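Local coordinates for SNF1-like protein kinase ssp2 (Schizosaccharomyces pombe, PDB 2QRD), which is a protein-serine/threonine kinase of the SNF1/AMPK type, whose C-terminal part probably helps to build the heterotrimer core, at residues Arg32-Arg36 with Ala37-Phe41; Arg61-Pro65 with His66-Glu70. All coordinates share one frame; numbering follows the deposited sequence.

Contact 1: residues Arg32-Arg36 with Ala37-Phe41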
loop_
_atom_site.group_PDB
_atom_site.type_symbol
_atom_site.label_atom_id
_atom_site.label_comp_id
_atom_site.label_asym_id
_atom_site.label_seq_id
_atom_site.Cartn_x
_atom_site.Cartn_y
_atom_site.Cartn_z
ATOM N N ARG A 32 -26.606 20.782 -0.426
ATOM C CA ARG A 32 -25.902 21.754 -1.244
ATOM C C ARG A 32 -24.594 21.180 -1.797
ATOM O O ARG A 32 -24.305 21.333 -2.980
ATOM C CB ARG A 32 -25.702 23.074 -0.483
ATOM C CG ARG A 32 -26.948 23.937 -0.481
ATOM C CD ARG A 32 -26.767 25.234 0.299
ATOM N NE ARG A 32 -27.847 26.192 0.016
ATOM C CZ ARG A 32 -28.233 27.171 0.833
ATOM N NH1 ARG A 32 -27.639 27.314 2.016
ATOM N NH2 ARG A 32 -29.228 27.994 0.481
ATOM N N ALA A 33 -23.835 20.509 -0.940
ATOM C CA ALA A 33 -22.629 19.770 -1.335
ATOM C C ALA A 33 -22.882 18.648 -2.388
ATOM O O ALA A 33 -22.108 18.508 -3.336
ATOM C CB ALA A 33 -21.992 19.176 -0.110
ATOM N N LEU A 34 -23.941 17.847 -2.200
ATOM C CA LEU A 34 -24.363 16.837 -3.178
ATOM C C LEU A 34 -24.657 17.468 -4.537
ATOM O O LEU A 34 -24.254 16.945 -5.570
ATOM C CB LEU A 34 -25.591 16.064 -2.681
ATOM C CG LEU A 34 -25.412 15.091 -1.495
ATOM C CD1 LEU A 34 -26.788 14.589 -1.022
ATOM C CD2 LEU A 34 -24.528 13.910 -1.841
ATOM N N GLN A 35 -25.319 18.621 -4.525
ATOM C CA GLN A 35 -25.700 19.290 -5.745
ATOM C C GLN A 35 -24.493 19.905 -6.462
ATOM O O GLN A 35 -24.459 19.929 -7.705
ATOM C CB GLN A 35 -26.770 20.350 -5.473
ATOM C CG GLN A 35 -27.145 21.137 -6.703
ATOM C CD GLN A 35 -27.834 22.425 -6.389
ATOM O OE1 GLN A 35 -29.045 22.539 -6.554
ATOM N NE2 GLN A 35 -27.068 23.424 -5.954
ATOM N N ARG A 36 -23.522 20.417 -5.701
ATOM C CA ARG A 36 -22.284 20.932 -6.312
ATOM C C ARG A 36 -21.439 19.811 -6.904
ATOM O O ARG A 36 -20.821 19.984 -7.951
ATOM C CB ARG A 36 -21.443 21.737 -5.329
ATOM C CG ARG A 36 -21.914 23.143 -5.116
ATOM C CD ARG A 36 -20.744 24.020 -4.741
ATOM N NE ARG A 36 -20.114 23.596 -3.490
ATOM C CZ ARG A 36 -18.860 23.880 -3.138
ATOM N NH1 ARG A 36 -18.060 24.593 -3.940
ATOM N NH2 ARG A 36 -18.404 23.458 -1.968
ATOM N N ALA A 37 -21.434 18.652 -6.247
ATOM C CA ALA A 37 -20.698 17.493 -6.759
ATOM C C ALA A 37 -21.375 16.858 -7.979
ATOM O O ALA A 37 -20.775 16.035 -8.667
ATOM C CB ALA A 37 -20.465 16.466 -5.656
ATOM N N GLY A 38 -22.608 17.280 -8.257
ATOM C CA GLY A 38 -23.415 16.744 -9.352
ATOM C C GLY A 38 -24.258 15.506 -9.044
ATOM O O GLY A 38 -24.847 14.935 -9.949
ATOM N N ALA A 39 -24.303 15.081 -7.783
ATOM C CA ALA A 39 -25.067 13.903 -7.388
ATOM C C ALA A 39 -26.566 14.182 -7.510
ATOM O O ALA A 39 -26.980 15.336 -7.568
ATOM C CB ALA A 39 -24.710 13.479 -5.958
ATOM N N GLN A 40 -27.361 13.119 -7.577
ATOM C CA GLN A 40 -28.819 13.219 -7.485
ATOM C C GLN A 40 -29.221 12.476 -6.241
ATOM O O GLN A 40 -28.509 11.605 -5.794
ATOM C CB GLN A 40 -29.508 12.623 -8.704
ATOM C CG GLN A 40 -29.908 13.675 -9.657
ATOM C CD GLN A 40 -29.682 13.315 -11.113
ATOM O OE1 GLN A 40 -28.538 13.310 -11.595
ATOM N NE2 GLN A 40 -30.753 13.048 -11.820
ATOM N N PHE A 41 -30.371 12.840 -5.695
ATOM C CA PHE A 41 -30.710 12.475 -4.335
ATOM C C PHE A 41 -32.220 12.389 -4.113
ATOM O O PHE A 41 -33.029 13.023 -4.831
ATOM C CB PHE A 41 -30.042 13.460 -3.352
ATOM C CG PHE A 41 -30.080 14.915 -3.810
ATOM C CD1 PHE A 41 -31.240 15.674 -3.679
ATOM C CD2 PHE A 41 -28.950 15.522 -4.386
ATOM C CE1 PHE A 41 -31.273 16.994 -4.089
ATOM C CE2 PHE A 41 -28.990 16.852 -4.800
ATOM C CZ PHE A 41 -30.152 17.577 -4.651
#

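Contact 2: residues Arg61-Pro65 with His66-Glu70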
loop_
_atom_site.group_PDB
_atom_site.type_symbol
_atom_site.label_atom_id
_atom_site.label_comp_id
_atom_site.label_asym_id
_atom_site.label_seq_id
_atom_site.Cartn_x
_atom_site.Cartn_y
_atom_site.Cartn_z
ATOM N N ARG A 61 -27.486 9.201 -6.050
ATOM C CA ARG A 61 -26.936 8.554 -7.227
ATOM C C ARG A 61 -25.906 9.481 -7.875
ATOM O O ARG A 61 -26.149 10.684 -8.034
ATOM C CB ARG A 61 -28.049 8.192 -8.205
ATOM C CG ARG A 61 -27.621 7.192 -9.231
ATOM C CD ARG A 61 -28.746 6.906 -10.182
ATOM N NE ARG A 61 -29.247 8.143 -10.763
ATOM C CZ ARG A 61 -30.424 8.266 -11.350
ATOM N NH1 ARG A 61 -31.211 7.202 -11.437
ATOM N NH2 ARG A 61 -30.809 9.448 -11.843
ATOM N N TRP A 62 -24.770 8.904 -8.242
ATOM C CA TRP A 62 -23.627 9.638 -8.796
ATOM C C TRP A 62 -23.219 8.990 -10.115
ATOM O O TRP A 62 -23.024 7.751 -10.189
ATOM C CB TRP A 62 -22.419 9.536 -7.858
ATOM C CG TRP A 62 -22.579 10.054 -6.436
ATOM C CD1 TRP A 62 -23.401 9.565 -5.435
ATOM C CD2 TRP A 62 -21.842 11.123 -5.847
ATOM N NE1 TRP A 62 -23.238 10.300 -4.276
ATOM C CE2 TRP A 62 -22.279 11.250 -4.498
ATOM C CE3 TRP A 62 -20.861 12.000 -6.333
ATOM C CZ2 TRP A 62 -21.769 12.218 -3.633
ATOM C CZ3 TRP A 62 -20.337 12.964 -5.463
ATOM C CH2 TRP A 62 -20.805 13.074 -4.132
ATOM N N GLU A 63 -23.087 9.811 -11.158
ATOM C CA GLU A 63 -22.509 9.335 -12.413
ATOM C C GLU A 63 -21.018 9.084 -12.157
ATOM O O GLU A 63 -20.381 9.842 -11.435
ATOM C CB GLU A 63 -22.788 10.300 -13.598
ATOM C CG GLU A 63 -24.294 10.376 -14.005
ATOM C CD GLU A 63 -24.598 10.461 -15.547
ATOM O OE1 GLU A 63 -24.513 11.568 -16.158
ATOM O OE2 GLU A 63 -25.006 9.418 -16.144
ATOM N N ILE A 64 -20.469 7.990 -12.663
ATOM C CA ILE A 64 -19.048 7.731 -12.414
ATOM C C ILE A 64 -18.243 8.416 -13.500
ATOM O O ILE A 64 -18.402 8.104 -14.665
ATOM C CB ILE A 64 -18.704 6.196 -12.243
ATOM C CG1 ILE A 64 -19.508 5.572 -11.095
ATOM C CG2 ILE A 64 -17.226 5.996 -11.965
ATOM C CD1 ILE A 64 -19.629 4.075 -11.152
ATOM N N PRO A 65 -17.385 9.382 -13.121
ATOM C CA PRO A 65 -16.670 10.165 -14.127
ATOM C C PRO A 65 -15.953 9.359 -15.195
ATOM O O PRO A 65 -16.093 9.671 -16.378
ATOM C CB PRO A 65 -15.678 10.980 -13.294
ATOM C CG PRO A 65 -16.380 11.161 -11.982
ATOM C CD PRO A 65 -17.044 9.822 -11.754
ATOM N N HIS A 66 -15.193 8.340 -14.801
ATOM C CA HIS A 66 -14.397 7.591 -15.783
ATOM C C HIS A 66 -15.292 6.794 -16.707
ATOM O O HIS A 66 -14.958 6.610 -17.858
ATOM C CB HIS A 66 -13.269 6.731 -15.152
ATOM C CG HIS A 66 -13.713 5.407 -14.598
ATOM N ND1 HIS A 66 -14.166 5.249 -13.301
ATOM C CD2 HIS A 66 -13.713 4.166 -15.149
ATOM C CE1 HIS A 66 -14.472 3.978 -13.094
ATOM N NE2 HIS A 66 -14.203 3.301 -14.200
ATOM N N CYS A 67 -16.426 6.330 -16.199
ATOM C CA CYS A 67 -17.412 5.646 -17.030
ATOM C C CYS A 67 -18.131 6.648 -17.950
ATOM O O CYS A 67 -18.260 6.416 -19.158
ATOM C CB CYS A 67 -18.412 4.911 -16.143
ATOM S SG CYS A 67 -17.699 3.616 -15.086
ATOM N N LYS A 68 -18.572 7.762 -17.358
ATOM C CA LYS A 68 -19.214 8.877 -18.073
ATOM C C LYS A 68 -18.406 9.415 -19.241
ATOM O O LYS A 68 -18.976 9.824 -20.239
ATOM C CB LYS A 68 -19.538 10.041 -17.117
ATOM C CG LYS A 68 -20.267 11.208 -17.779
ATOM C CD LYS A 68 -20.406 12.385 -16.840
ATOM C CE LYS A 68 -21.164 13.524 -17.510
ATOM N NZ LYS A 68 -20.247 14.670 -17.813
ATOM N N ARG A 69 -17.083 9.433 -19.092
ATOM C CA ARG A 69 -16.175 9.943 -20.117
ATOM C C ARG A 69 -16.113 9.011 -21.311
ATOM O O ARG A 69 -15.880 9.457 -22.437
ATOM C CB ARG A 69 -14.768 10.186 -19.548
ATOM C CG ARG A 69 -14.409 11.673 -19.387
ATOM C CD ARG A 69 -14.480 12.215 -17.945
ATOM N NE ARG A 69 -13.457 11.624 -17.067
ATOM C CZ ARG A 69 -13.109 12.103 -15.868
ATOM N NH1 ARG A 69 -13.683 13.200 -15.384
ATOM N NH2 ARG A 69 -12.192 11.473 -15.139
ATOM N N GLU A 70 -16.340 7.725 -21.069
ATOM C CA GLU A 70 -16.270 6.720 -22.132
ATOM C C GLU A 70 -17.643 6.389 -22.722
ATOM O O GLU A 70 -17.803 5.365 -23.385
ATOM C CB GLU A 70 -15.611 5.448 -21.609
ATOM C CG GLU A 70 -14.182 5.634 -21.122
ATOM C CD GLU A 70 -13.882 4.780 -19.898
ATOM O OE1 GLU A 70 -14.743 3.930 -19.552
ATOM O OE2 GLU A 70 -12.803 4.973 -19.270
#

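Contact 1: residues Arg32-Arg36 with Ala37-Phe41
A Schellman motif ends the helix 23-37 and turns the chain into strand 40-41, with Gly38 at its C-prime position. The last regular helical bond runs from Ala37 N to Ala33 O (3.0 Å). Beyond it the pattern changes: Ala39 N reaches back five residues to Leu34 O at 2.9 Å, while a weak bond of 3.3 Å links Gly38 N to Gln35 O. Gly38 takes the positive phi (87°) that this reversal needs, where a side chain would press on the preceding carbonyl.

Outside the 6-to-1 bond sits the hydrophobic contact that often accompanies a Schellman turn. Leu34 CD2 lies 4.1 Å from Ala39 CB, and Phe41 also packs on the leucine, its CD2 3.8 Å from Leu34 CB. A chi1 of 41°, with CG between the backbone N and the carbonyl carbon, swings this ring back over the helix end, so that CE2 also approaches Gln35 CB (4.2 Å). With the ring of Phe41 replaced by an alanine, Leu34 CB and CD1 would probably lose their aromatic neighbour, and Tyr31 its edge-to-face partner. Arg36 turns from the strand toward helix 123-136, where its NH2 is hydrogen-bonded to Ser136 OG.

Contact 2: residues Arg61-Pro65 with His66-Glu70
Ile64 occupies the N-cap position of the short helix 65-69, which follows directly on strand 57-63, and its carbonyl receives the first helical bond. Lys68 N donates to Ile64 O at 2.7 Å with an N-H...O angle of 174°. The next bond, from Arg69 N to Pro65 O (2.9 Å), is more bent. Pro65, with no N-H to offer, fits the first turn of the helix.

The side chain of Ile64 runs alongside that of His66. Its CG2, anti to the backbone N, touches the imidazole obliquely, 3.4 Å from ND1. His66 holds CG between its backbone N and carbonyl carbon (chi1 81°), which carries the ring back beside the isoleucine; its NE2 is hydrogen-bonded to the backbone of another protein chain. Cys67 joins this cluster from the same side of the ring as the isoleucine: SG stands 3.6 Å above that face, offset toward the rim, and meets Ile64 CG2 at 4.0 Å. CG2, SG and the ring thus form a three-way contact, while Cys67 also packs on Thr74 of the neighbouring strand 74-84.

On the solvent side, Glu63 and Lys68 cross at about a right angle. The lysine chain is extended as far as CE, then bends, and Glu63 OE1 remains 5.5 Å from Lys68 NZ, too far for a salt bridge, although the opposite charges probably attract at long range. Arg69 bends at chi2 and chi3 and folds back along the helix start, bringing one face of its guanidinium against Pro65 CB, which stands 3.5 Å from its plane, offset toward the rim.

In the fold
Followed from the N terminus, helix 23-37 runs into contact 1, where the chain turns back on itself and leaves as strand 40-41. After a further excursion it returns as strand 57-63, antiparallel to strand 40-41, and contact 2 then marks the passage into helix 65-69. The two contacts lie in series, neither nesting nor crossing, with centres about 14 Å apart. They are joined side by side in the sheet: Gln40 O and Arg61 N, 2.6 Å apart, probably form a hydrogen bond. Trp62 ties them on the helix side, its ring packing against Leu34, Ala37 and Ala39 and against helix 123-136.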